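Local coordinates for periplasmic oligopeptide-binding protein (Burkholderia pseudomallei, PDB 3ZS6) that probably captures oligopeptides in the periplasm and hands them to an ABC transport system for uptake into the cell, at residues K100-V105 / G423-T428. Numbering follows the deposited sequence.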
loop_
_atom_site.group_PDB
_atom_site.type_symbol
_atom_site.label_atom_id
_atom_site.label_comp_id
_atom_site.label_asym_id
_atom_site.label_seq_id
_atom_site.Cartn_x
_atom_site.Cartn_y
_atom_site.Cartn_z
ATOM N N LYS A 100 -13.316 0.506 -0.509
ATOM C CA LYS A 100 -12.495 -0.597 -0.998
ATOM C C LYS A 100 -11.416 -0.988 0.011
ATOM O O LYS A 100 -10.586 -1.854 -0.267
ATOM C CB LYS A 100 -11.850 -0.244 -2.345
ATOM C CG LYS A 100 -12.833 -0.197 -3.509
ATOM C CD LYS A 100 -13.499 -1.551 -3.689
ATOM C CE LYS A 100 -14.221 -1.657 -5.033
ATOM N NZ LYS A 100 -14.809 -3.023 -5.229
ATOM N N TYR A 101 -11.418 -0.350 1.179
ATOM C CA TYR A 101 -10.379 -0.626 2.169
ATOM C C TYR A 101 -10.917 -1.057 3.520
ATOM O O TYR A 101 -10.423 -0.620 4.554
ATOM C CB TYR A 101 -9.437 0.574 2.341
ATOM C CG TYR A 101 -7.968 0.184 2.370
ATOM C CD1 TYR A 101 -7.256 0.021 1.186
ATOM C CD2 TYR A 101 -7.302 -0.035 3.570
ATOM C CE1 TYR A 101 -5.926 -0.334 1.192
ATOM C CE2 TYR A 101 -5.949 -0.392 3.591
ATOM C CZ TYR A 101 -5.272 -0.535 2.389
ATOM O OH TYR A 101 -3.943 -0.891 2.360
ATOM N N THR A 102 -11.914 -1.935 3.515
ATOM C CA THR A 102 -12.464 -2.447 4.769
ATOM C C THR A 102 -11.490 -3.371 5.512
ATOM O O THR A 102 -11.714 -3.719 6.668
ATOM C CB THR A 102 -13.798 -3.187 4.537
ATOM O OG1 THR A 102 -13.610 -4.209 3.553
ATOM C CG2 THR A 102 -14.882 -2.217 4.054
ATOM N N ILE A 103 -10.406 -3.765 4.849
ATOM C CA ILE A 103 -9.464 -4.714 5.446
ATOM C C ILE A 103 -8.913 -4.251 6.800
ATOM O O ILE A 103 -8.728 -5.065 7.704
ATOM C CB ILE A 103 -8.291 -5.052 4.495
ATOM C CG1 ILE A 103 -7.569 -3.772 4.058
ATOM C CG2 ILE A 103 -8.799 -5.848 3.276
ATOM C CD1 ILE A 103 -6.310 -4.012 3.236
ATOM N N LEU A 104 -8.658 -2.953 6.947
ATOM C CA LEU A 104 -8.072 -2.447 8.191
ATOM C C LEU A 104 -9.020 -2.512 9.388
ATOM O O LEU A 104 -8.583 -2.733 10.516
ATOM C CB LEU A 104 -7.541 -1.013 8.023
ATOM C CG LEU A 104 -6.222 -0.896 7.258
ATOM C CD1 LEU A 104 -5.710 0.545 7.260
ATOM C CD2 LEU A 104 -5.187 -1.837 7.840
ATOM N N VAL A 105 -10.313 -2.328 9.146
ATOM C CA VAL A 105 -11.279 -2.370 10.237
ATOM C C VAL A 105 -11.740 -3.806 10.479
ATOM O O VAL A 105 -12.426 -4.106 11.453
ATOM C CB VAL A 105 -12.485 -1.451 9.956
ATOM C CG1 VAL A 105 -13.439 -2.113 8.965
ATOM C CG2 VAL A 105 -13.200 -1.098 11.257
ATOM N N GLY A 423 -12.603 -13.213 -0.082
ATOM C CA GLY A 423 -13.506 -12.113 0.214
ATOM C C GLY A 423 -12.886 -10.804 0.686
ATOM O O GLY A 423 -13.609 -9.833 0.914
ATOM N N SER A 424 -11.565 -10.752 0.833
ATOM C CA SER A 424 -10.912 -9.501 1.229
ATOM C C SER A 424 -11.173 -8.396 0.207
ATOM O O SER A 424 -11.190 -8.653 -0.999
ATOM C CB SER A 424 -9.406 -9.700 1.379
ATOM O OG SER A 424 -8.739 -8.459 1.317
ATOM N N SER A 425 -11.359 -7.167 0.683
ATOM C CA SER A 425 -11.633 -6.042 -0.206
ATOM C C SER A 425 -10.447 -5.718 -1.121
ATOM O O SER A 425 -10.604 -5.042 -2.130
ATOM C CB SER A 425 -12.053 -4.796 0.596
ATOM O OG SER A 425 -10.934 -4.134 1.182
ATOM N N GLN A 426 -9.256 -6.182 -0.764
ATOM C CA GLN A 426 -8.083 -5.923 -1.597
ATOM C C GLN A 426 -7.554 -7.202 -2.270
ATOM O O GLN A 426 -6.456 -7.220 -2.835
ATOM C CB GLN A 426 -6.985 -5.207 -0.793
ATOM C CG GLN A 426 -7.288 -3.732 -0.503
ATOM C CD GLN A 426 -7.224 -2.870 -1.755
ATOM O OE1 GLN A 426 -6.333 -3.033 -2.590
ATOM N NE2 GLN A 426 -8.169 -1.947 -1.889
ATOM N N ASN A 427 -8.339 -8.271 -2.188
ATOM C CA ASN A 427 -8.101 -9.472 -2.990
ATOM C C ASN A 427 -8.736 -9.249 -4.362
ATOM O O ASN A 427 -9.894 -9.599 -4.602
ATOM C CB ASN A 427 -8.695 -10.699 -2.289
ATOM C CG ASN A 427 -8.426 -12.005 -3.040
ATOM O OD1 ASN A 427 -8.198 -12.015 -4.250
ATOM N ND2 ASN A 427 -8.467 -13.114 -2.314
ATOM N N THR A 428 -7.991 -8.605 -5.249
ATOM C CA THR A 428 -8.537 -8.243 -6.549
ATOM C C THR A 428 -8.381 -9.364 -7.584
ATOM O O THR A 428 -9.179 -9.444 -8.517
ATOM C CB THR A 428 -7.945 -6.904 -7.079
ATOM O OG1 THR A 428 -6.525 -7.017 -7.227
ATOM C CG2 THR A 428 -8.269 -5.745 -6.123
HETATM O O HOH W 1 -12.266 -6.596 3.439
#
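Ser425, with OG lodged between its own backbone N and carbonyl carbon (chi1 78°), and Gln426, whose bend at chi2 (-70°) turns CD back, both face the carbonyl of Lys100. The two loops meet beside the bound peptide of this periplasmic binding-protein fold; the type I beta turn Ser424-Asn427 sets the two side chains next to each other. Ser425 OG donates to Lys100 O at 2.7 Å. Gln426 NE2 donates to the same Lys100 O at 2.9 Å from the opposite face of the carbonyl plane, so this one oxygen is gripped by two donors. Short serine suits the point where the backbones come close, while glutamine has the length to bring its amide to the same oxygen and also to Glu24. Gln426 CG packs against Ile103 CD1, a methyl 3.6 Å above one face of the Tyr101 ring; the branched apolar isoleucine thus serves both neighbours. The long tyrosine ring, inclined 37° to the Gln426 amide, carries its hydroxyl to Asp409 and, weakly, to the peptide backbone, while Gln426 packs on an apolar peptide side chain. Ser424 OG holds the turn from within, accepting from Gln426 N in an ST turn and bonding to Asp418 O, with Ile103 CG2 only 3.3 Å away. A water completes the junction, lying 2.7 Å from Thr102 OG1 and accepting from Ser425 N at 3.0 Å.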